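Local coordinates for protein transcriptional regulator, TetR family (PDB 3HE0) that probably binds regulatory DNA through an N-terminal helix-turn-helix domain and acts as a transcription factor of the TetR family, at residues D14-A19 / Q35-E40; R50-K55 / L59-L64. All coordinates share one frame; numbering follows the deposited sequence.

Interaction 1: D14-A19 / Q35-E40; sequences DQILAA and QKLANE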
ATOM      1  N   ASP A  14      -8.166 -24.340 -10.815  1.00 27.31           N
ATOM      2  CA  ASP A  14      -7.614 -23.892  -9.537  1.00 28.26           C
ATOM      3  C   ASP A  14      -6.122 -24.205  -9.405  1.00 26.96           C
ATOM      4  O   ASP A  14      -5.356 -23.367  -8.972  1.00 27.07           O
ATOM      5  CB  ASP A  14      -8.349 -24.578  -8.375  1.00 29.14           C
ATOM      6  CG  ASP A  14      -9.805 -24.152  -8.256  1.00 31.22           C
ATOM      7  OD1 ASP A  14     -10.121 -22.946  -8.408  1.00 36.88           O
ATOM      8  OD2 ASP A  14     -10.631 -25.038  -7.973  1.00 35.56           O
ATOM      9  N   GLN A  15      -5.729 -25.413  -9.795  1.00 26.05           N
ATOM     10  CA  GLN A  15      -4.323 -25.798  -9.794  1.00 25.89           C
ATOM     11  C   GLN A  15      -3.469 -24.814 -10.619  1.00 24.18           C
ATOM     12  O   GLN A  15      -2.395 -24.361 -10.194  1.00 23.64           O
ATOM     13  CB  GLN A  15      -4.194 -27.218 -10.336  1.00 26.75           C
ATOM     14  CG  GLN A  15      -2.804 -27.782 -10.301  1.00 29.38           C
ATOM     15  CD  GLN A  15      -2.778 -29.237 -10.752  1.00 34.02           C
ATOM     16  OE1 GLN A  15      -3.485 -30.075 -10.198  1.00 37.54           O
ATOM     17  NE2 GLN A  15      -1.949 -29.543 -11.742  1.00 33.92           N
ATOM     18  N   ILE A  16      -3.986 -24.445 -11.777  1.00 21.94           N
ATOM     19  CA  ILE A  16      -3.289 -23.531 -12.660  1.00 20.79           C
ATOM     20  C   ILE A  16      -3.250 -22.145 -12.045  1.00 20.64           C
ATOM     21  O   ILE A  16      -2.230 -21.446 -12.157  1.00 19.97           O
ATOM     22  CB  ILE A  16      -3.971 -23.459 -14.093  1.00 19.63           C
ATOM     23  CG1 ILE A  16      -3.860 -24.806 -14.807  1.00 19.73           C
ATOM     24  CG2 ILE A  16      -3.350 -22.344 -14.927  1.00 18.53           C
ATOM     25  CD1 ILE A  16      -4.860 -24.997 -16.050  1.00 19.47           C
ATOM     26  N   LEU A  17      -4.372 -21.729 -11.454  1.00 20.55           N
ATOM     27  CA  LEU A  17      -4.429 -20.425 -10.791  1.00 21.62           C
ATOM     28  C   LEU A  17      -3.483 -20.379  -9.597  1.00 21.54           C
ATOM     29  O   LEU A  17      -2.824 -19.374  -9.369  1.00 21.59           O
ATOM     30  CB  LEU A  17      -5.845 -20.070 -10.332  1.00 21.40           C
ATOM     31  CG  LEU A  17      -6.788 -19.523 -11.398  1.00 23.67           C
ATOM     32  CD1 LEU A  17      -8.107 -19.191 -10.763  1.00 25.03           C
ATOM     33  CD2 LEU A  17      -6.233 -18.314 -12.160  1.00 23.02           C
ATOM     34  N   ALA A  18      -3.422 -21.483  -8.866  1.00 22.04           N
ATOM     35  CA  ALA A  18      -2.502 -21.611  -7.734  1.00 23.19           C
ATOM     36  C   ALA A  18      -1.056 -21.489  -8.209  1.00 23.41           C
ATOM     37  O   ALA A  18      -0.317 -20.697  -7.667  1.00 24.13           O
ATOM     38  CB  ALA A  18      -2.707 -22.922  -7.011  1.00 22.29           C
ATOM     39  N   ALA A  19      -0.677 -22.228  -9.256  1.00 23.81           N
ATOM     40  CA  ALA A  19       0.692 -22.118  -9.814  1.00 23.14           C
ATOM     41  C   ALA A  19       0.960 -20.690 -10.272  1.00 23.04           C
ATOM     42  O   ALA A  19       2.010 -20.112  -9.967  1.00 22.07           O
ATOM     43  CB  ALA A  19       0.893 -23.081 -10.973  1.00 21.48           C
ATOM     44  N   GLN A  35       4.855 -21.318 -20.276  1.00 40.70           N
ATOM     45  CA  GLN A  35       5.615 -22.573 -20.203  1.00 40.68           C
ATOM     46  C   GLN A  35       5.966 -22.970 -18.769  1.00 39.96           C
ATOM     47  O   GLN A  35       5.741 -24.111 -18.352  1.00 39.93           O
ATOM     48  CB  GLN A  35       6.898 -22.476 -21.041  1.00 40.85           C
ATOM     49  CG  GLN A  35       7.503 -23.827 -21.416  1.00 41.94           C
ATOM     50  CD  GLN A  35       6.588 -24.653 -22.309  1.00 44.11           C
ATOM     51  OE1 GLN A  35       6.097 -25.698 -21.891  1.00 46.71           O
ATOM     52  NE2 GLN A  35       6.342 -24.183 -23.536  1.00 43.39           N
ATOM     53  N   LYS A  36       6.525 -22.032 -18.015  1.00 39.50           N
ATOM     54  CA  LYS A  36       6.897 -22.308 -16.624  1.00 38.92           C
ATOM     55  C   LYS A  36       5.620 -22.551 -15.829  1.00 37.74           C
ATOM     56  O   LYS A  36       5.606 -23.388 -14.929  1.00 38.17           O
ATOM     57  CB  LYS A  36       7.715 -21.163 -16.010  1.00 39.01           C
ATOM     58  CG  LYS A  36       8.939 -21.625 -15.158  1.00 40.32           C
ATOM     59  CD  LYS A  36       8.829 -21.323 -13.651  1.00 41.33           C
ATOM     60  CE  LYS A  36      10.149 -21.678 -12.908  1.00 42.62           C
ATOM     61  NZ  LYS A  36      10.148 -21.434 -11.417  1.00 43.16           N
ATOM     62  N   LEU A  37       4.551 -21.837 -16.191  1.00 36.22           N
ATOM     63  CA  LEU A  37       3.258 -22.027 -15.551  1.00 34.79           C
ATOM     64  C   LEU A  37       2.877 -23.478 -15.699  1.00 33.87           C
ATOM     65  O   LEU A  37       2.558 -24.135 -14.720  1.00 32.76           O
ATOM     66  CB  LEU A  37       2.187 -21.104 -16.148  1.00 34.56           C
ATOM     67  CG  LEU A  37       0.777 -21.216 -15.549  1.00 34.50           C
ATOM     68  CD1 LEU A  37       0.744 -20.855 -14.066  1.00 31.97           C
ATOM     69  CD2 LEU A  37      -0.166 -20.338 -16.296  1.00 33.29           C
ATOM     70  N   ALA A  38       2.944 -23.986 -16.923  1.00 33.62           N
ATOM     71  CA  ALA A  38       2.506 -25.349 -17.187  1.00 33.64           C
ATOM     72  C   ALA A  38       3.398 -26.330 -16.428  1.00 33.48           C
ATOM     73  O   ALA A  38       2.896 -27.292 -15.831  1.00 32.42           O
ATOM     74  CB  ALA A  38       2.487 -25.642 -18.692  1.00 33.67           C
ATOM     75  N   ASN A  39       4.704 -26.051 -16.438  1.00 34.00           N
ATOM     76  CA  ASN A  39       5.696 -26.817 -15.669  1.00 34.66           C
ATOM     77  C   ASN A  39       5.374 -26.831 -14.164  1.00 34.15           C
ATOM     78  O   ASN A  39       5.328 -27.891 -13.548  1.00 34.05           O
ATOM     79  CB  ASN A  39       7.125 -26.260 -15.873  1.00 35.14           C
ATOM     80  CG  ASN A  39       7.674 -26.502 -17.287  1.00 36.89           C
ATOM     81  OD1 ASN A  39       7.175 -27.332 -18.031  1.00 39.98           O
ATOM     82  ND2 ASN A  39       8.711 -25.764 -17.649  1.00 39.43           N
ATOM     83  N   GLU A  40       5.144 -25.656 -13.601  1.00 33.73           N
ATOM     84  CA  GLU A  40       4.830 -25.524 -12.181  1.00 33.94           C
ATOM     85  C   GLU A  40       3.447 -26.015 -11.784  1.00 32.72           C
ATOM     86  O   GLU A  40       3.249 -26.445 -10.649  1.00 32.50           O
ATOM     87  CB  GLU A  40       4.976 -24.072 -11.732  1.00 34.69           C
ATOM     88  CG  GLU A  40       6.425 -23.626 -11.529  1.00 37.66           C
ATOM     89  CD  GLU A  40       7.261 -24.568 -10.658  1.00 41.28           C
ATOM     90  OE1 GLU A  40       7.506 -24.235  -9.456  1.00 43.93           O
ATOM     91  OE2 GLU A  40       7.694 -25.635 -11.184  1.00 43.21           O
TER
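Leu-37 reaches across from helix 34-41 and sets its two methyl groups against helix 13-27. CD1 presses on the backbone, 3.6 Å from Ile-16 O, and also meets the methyl of Ala-19, with Leu-37 CD1 and Ala-19 CB 3.8 Å apart. The other branch, Leu-37 CD2, lies 4.0 Å from Ile-16 CG2, and the two branched chains cross at about a right angle. With CG anti to the backbone N (chi1 180°), the leucine swings its end closer to the partner helix than its CB direction alone would bring it. This is the tight, buried part of the contact. Ala-20 and Ile-48 pack against Leu-37 too, and Leu-58 comes in from helix 55-74.

Toward Glu-40 the packing gives way to the surface. Here the helix backbones come closest, the CA atoms of Ala-19 and Glu-40 being 5.9 Å apart, and the small Ala-19 CB sits 4.0 Å from Glu-40 C. The glutamate offers only its aliphatic base, while its carboxylate turns away from Ala-19. Elsewhere along the helix, Gln-15 NE2 donates to the backbone O of Ala-41.

The axes of segments 14-19 and 35-40 pass 9.1 Å apart, with 117° between their directions. In the three-helical DNA-binding domain of TetR proteins, this seats the first helix of the predicted helix-turn-helix on the preceding helix. No hydrogen bond joins the two segments directly, which implies that shape and exclusion of water, rather than direct polar pairing, hold them together.

Interaction 2: R50-K55 / L59-L64; sequences RYFSDK and LEEVRL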
ATOM      1  N   ARG A  50      -7.166 -24.738 -22.538  1.00 15.92           N
ATOM      2  CA  ARG A  50      -8.513 -25.252 -22.382  1.00 17.00           C
ATOM      3  C   ARG A  50      -9.291 -24.516 -21.309  1.00 16.49           C
ATOM      4  O   ARG A  50     -10.505 -24.747 -21.152  1.00 16.14           O
ATOM      5  CB  ARG A  50      -8.472 -26.723 -22.051  1.00 17.51           C
ATOM      6  CG  ARG A  50      -7.745 -27.525 -23.135  1.00 20.44           C
ATOM      7  CD  ARG A  50      -8.295 -28.892 -23.259  1.00 25.97           C
ATOM      8  NE  ARG A  50      -7.781 -29.699 -22.193  1.00 29.25           N
ATOM      9  CZ  ARG A  50      -6.646 -30.369 -22.268  1.00 33.49           C
ATOM     10  NH1 ARG A  50      -5.916 -30.314 -23.383  1.00 34.48           N
ATOM     11  NH2 ARG A  50      -6.243 -31.080 -21.220  1.00 35.19           N
ATOM     12  N   TYR A  51      -8.587 -23.649 -20.594  1.00 15.73           N
ATOM     13  CA  TYR A  51      -9.156 -22.885 -19.482  1.00 17.01           C
ATOM     14  C   TYR A  51      -9.007 -21.393 -19.663  1.00 17.74           C
ATOM     15  O   TYR A  51      -9.879 -20.692 -19.236  1.00 18.52           O
ATOM     16  CB  TYR A  51      -8.540 -23.274 -18.125  1.00 16.05           C
ATOM     17  CG  TYR A  51      -8.855 -24.664 -17.738  1.00 15.99           C
ATOM     18  CD1 TYR A  51     -10.033 -24.982 -17.074  1.00 17.53           C
ATOM     19  CD2 TYR A  51      -7.991 -25.691 -18.074  1.00 16.90           C
ATOM     20  CE1 TYR A  51     -10.317 -26.323 -16.742  1.00 15.92           C
ATOM     21  CE2 TYR A  51      -8.275 -26.986 -17.782  1.00 16.36           C
ATOM     22  CZ  TYR A  51      -9.433 -27.308 -17.120  1.00 16.47           C
ATOM     23  OH  TYR A  51      -9.646 -28.646 -16.834  1.00 17.90           O
ATOM     24  N   PHE A  52      -7.919 -20.912 -20.264  1.00 18.14           N
ATOM     25  CA  PHE A  52      -7.691 -19.471 -20.420  1.00 18.53           C
ATOM     26  C   PHE A  52      -7.357 -19.185 -21.861  1.00 19.90           C
ATOM     27  O   PHE A  52      -6.579 -19.923 -22.445  1.00 21.28           O
ATOM     28  CB  PHE A  52      -6.534 -19.040 -19.513  1.00 18.79           C
ATOM     29  CG  PHE A  52      -6.751 -19.407 -18.095  1.00 16.82           C
ATOM     30  CD1 PHE A  52      -7.589 -18.631 -17.290  1.00 17.20           C
ATOM     31  CD2 PHE A  52      -6.215 -20.562 -17.581  1.00 17.19           C
ATOM     32  CE1 PHE A  52      -7.844 -18.983 -15.960  1.00 16.68           C
ATOM     33  CE2 PHE A  52      -6.470 -20.931 -16.260  1.00 18.05           C
ATOM     34  CZ  PHE A  52      -7.272 -20.115 -15.440  1.00 17.80           C
ATOM     35  N   SER A  53      -7.947 -18.160 -22.468  1.00 20.90           N
ATOM     36  CA  SER A  53      -7.690 -17.908 -23.884  1.00 22.33           C
ATOM     37  C   SER A  53      -6.267 -17.440 -24.143  1.00 22.84           C
ATOM     38  O   SER A  53      -5.687 -17.816 -25.130  1.00 23.75           O
ATOM     39  CB  SER A  53      -8.684 -16.913 -24.472  1.00 22.70           C
ATOM     40  OG  SER A  53      -8.967 -15.880 -23.564  1.00 24.88           O
ATOM     41  N   ASP A  54      -5.679 -16.699 -23.222  1.00 23.71           N
ATOM     42  CA  ASP A  54      -4.353 -16.150 -23.410  1.00 24.24           C
ATOM     43  C   ASP A  54      -3.828 -15.610 -22.077  1.00 25.30           C
ATOM     44  O   ASP A  54      -4.542 -15.630 -21.048  1.00 25.18           O
ATOM     45  CB  ASP A  54      -4.417 -15.024 -24.460  1.00 24.53           C
ATOM     46  CG  ASP A  54      -5.352 -13.887 -24.059  1.00 23.67           C
ATOM     47  OD1 ASP A  54      -5.640 -13.703 -22.882  1.00 27.12           O
ATOM     48  OD2 ASP A  54      -5.816 -13.154 -24.933  1.00 28.46           O
ATOM     49  N   LYS A  55      -2.587 -15.117 -22.092  1.00 25.67           N
ATOM     50  CA  LYS A  55      -1.923 -14.686 -20.860  1.00 26.35           C
ATOM     51  C   LYS A  55      -2.739 -13.620 -20.182  1.00 25.45           C
ATOM     52  O   LYS A  55      -2.929 -13.656 -18.975  1.00 25.72           O
ATOM     53  CB  LYS A  55      -0.510 -14.164 -21.157  1.00 26.92           C
ATOM     54  CG  LYS A  55       0.351 -13.850 -19.906  1.00 29.57           C
ATOM     55  CD  LYS A  55       1.873 -13.775 -20.277  1.00 32.14           C
ATOM     56  CE  LYS A  55       2.513 -12.392 -20.021  1.00 34.40           C
ATOM     57  NZ  LYS A  55       3.187 -12.283 -18.655  1.00 36.11           N
ATOM     58  N   LEU A  59      -4.284 -13.452 -16.417  1.00 26.52           N
ATOM     59  CA  LEU A  59      -3.938 -12.424 -15.405  1.00 27.14           C
ATOM     60  C   LEU A  59      -5.185 -11.845 -14.738  1.00 27.02           C
ATOM     61  O   LEU A  59      -5.225 -11.678 -13.513  1.00 27.64           O
ATOM     62  CB  LEU A  59      -3.027 -11.312 -16.000  1.00 27.38           C
ATOM     63  CG  LEU A  59      -1.668 -11.854 -16.519  1.00 29.54           C
ATOM     64  CD1 LEU A  59      -0.706 -10.815 -17.095  1.00 29.83           C
ATOM     65  CD2 LEU A  59      -0.948 -12.636 -15.432  1.00 31.98           C
ATOM     66  N   GLU A  60      -6.220 -11.579 -15.520  1.00 27.12           N
ATOM     67  CA  GLU A  60      -7.453 -11.023 -14.963  1.00 27.57           C
ATOM     68  C   GLU A  60      -8.098 -11.982 -13.985  1.00 26.96           C
ATOM     69  O   GLU A  60      -8.668 -11.562 -12.967  1.00 26.32           O
ATOM     70  CB  GLU A  60      -8.445 -10.679 -16.083  1.00 28.05           C
ATOM     71  CG  GLU A  60      -9.733 -10.021 -15.590  1.00 31.88           C
ATOM     72  CD  GLU A  60      -9.492  -8.681 -14.816  1.00 38.79           C
ATOM     73  OE1 GLU A  60      -8.465  -7.966 -15.050  1.00 39.33           O
ATOM     74  OE2 GLU A  60     -10.345  -8.362 -13.945  1.00 43.77           O
ATOM     75  N   GLU A  61      -8.020 -13.271 -14.305  1.00 26.35           N
ATOM     76  CA  GLU A  61      -8.623 -14.292 -13.470  1.00 26.85           C
ATOM     77  C   GLU A  61      -7.803 -14.413 -12.219  1.00 25.72           C
ATOM     78  O   GLU A  61      -8.338 -14.696 -11.164  1.00 25.76           O
ATOM     79  CB  GLU A  61      -8.665 -15.658 -14.179  1.00 27.61           C
ATOM     80  CG  GLU A  61      -9.598 -15.707 -15.356  1.00 32.09           C
ATOM     81  CD  GLU A  61     -11.001 -15.302 -14.942  1.00 38.88           C
ATOM     82  OE1 GLU A  61     -11.503 -15.873 -13.943  1.00 44.05           O
ATOM     83  OE2 GLU A  61     -11.582 -14.373 -15.563  1.00 43.66           O
ATOM     84  N   VAL A  62      -6.503 -14.220 -12.329  1.00 25.18           N
ATOM     85  CA  VAL A  62      -5.664 -14.195 -11.139  1.00 25.68           C
ATOM     86  C   VAL A  62      -6.101 -13.035 -10.202  1.00 25.98           C
ATOM     87  O   VAL A  62      -6.397 -13.253  -9.032  1.00 24.37           O
ATOM     88  CB  VAL A  62      -4.146 -14.139 -11.507  1.00 25.61           C
ATOM     89  CG1 VAL A  62      -3.310 -13.636 -10.342  1.00 25.31           C
ATOM     90  CG2 VAL A  62      -3.664 -15.525 -11.952  1.00 24.96           C
ATOM     91  N   ARG A  63      -6.201 -11.824 -10.738  1.00 27.44           N
ATOM     92  CA  ARG A  63      -6.626 -10.673  -9.899  1.00 28.60           C
ATOM     93  C   ARG A  63      -7.933 -10.978  -9.204  1.00 28.30           C
ATOM     94  O   ARG A  63      -8.073 -10.721  -8.003  1.00 27.85           O
ATOM     95  CB  ARG A  63      -6.784  -9.388 -10.703  1.00 29.14           C
ATOM     96  CG  ARG A  63      -5.497  -8.904 -11.355  1.00 31.93           C
ATOM     97  CD  ARG A  63      -5.730  -7.655 -12.212  1.00 35.44           C
ATOM     98  NE  ARG A  63      -4.578  -7.435 -13.092  1.00 38.00           N
ATOM     99  CZ  ARG A  63      -4.529  -7.724 -14.399  1.00 39.89           C
ATOM    100  NH1 ARG A  63      -5.592  -8.208 -15.065  1.00 39.99           N
ATOM    101  NH2 ARG A  63      -3.397  -7.504 -15.061  1.00 40.47           N
ATOM    102  N   LEU A  64      -8.896 -11.536  -9.944  1.00 28.10           N
ATOM    103  CA  LEU A  64     -10.225 -11.742  -9.356  1.00 28.26           C
ATOM    104  C   LEU A  64     -10.152 -12.809  -8.304  1.00 28.52           C
ATOM    105  O   LEU A  64     -10.839 -12.709  -7.269  1.00 29.56           O
ATOM    106  CB  LEU A  64     -11.289 -12.110 -10.400  1.00 28.29           C
ATOM    107  CG  LEU A  64     -11.611 -10.973 -11.382  1.00 29.54           C
ATOM    108  CD1 LEU A  64     -12.572 -11.407 -12.496  1.00 27.25           C
ATOM    109  CD2 LEU A  64     -12.112  -9.724 -10.616  1.00 27.63           C
TER
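Phe-52 and Glu-61 make the side-chain packing here. The aliphatic part of the glutamate comes up at the edge of the ring, near its plane, with Glu-61 CG 3.8 Å from Phe-52 CE1 and Glu-61 CB 3.9 Å from the same atom. A bend at chi2 (-56°) then carries the carboxylate onward from CG, and its OE1 forms a salt bridge with Arg-13. A sulfate ion, probably from the crystallisation liquor, lies about 4 Å from this side chain.

Segment 50-55 leads from the second helix of the predicted helix-turn-helix into helix 55-74, the long connecting helix that follows in TetR proteins. Asp-54 is the N-cap of helix 55-74, its OD1 accepting from His-57 N.

Backbone hydrogen bonding takes over in the first turn: Leu-59 N donates to Lys-55 O at 2.9 Å, the ordinary i+4 to i helical bond. Leu-59 CG rests against that carbonyl, 3.3 Å from Lys-55 O. The amine of Lys-55 donates to Leu-32 O.

Among the charged groups, Arg-63 NH1 bridges to Glu-60 OE1 at 2.9 Å, a bent bond (133° at the hydrogen) meeting the anti side of the carboxylate from 33° out of plane, while Glu-60 OE2 accepts from Thr-123.

Overall arrangement
From the N terminus, helix 13-27 comes first, and interaction 1 closes a 15-residue excursion, mainly the rest of that helix and the loop after it, that brings helix 34-41 back. The chain then passes through helix 45-49, and only afterwards does interaction 2 open, a short local closure where the loop enters helix 55-74. The two are therefore in series, neither nesting nor crossing. In space they adjoin, with centres 11 Å apart: Ile-16 CG2 packs on Phe-52 CE2 at 3.7 Å, and Leu-17 bridges Phe-52 and Val-62. Helix 13-27 thus joins both contacts, tying the predicted helix-turn-helix and the start of helix 55-74 into what is, by family, the DNA-binding domain.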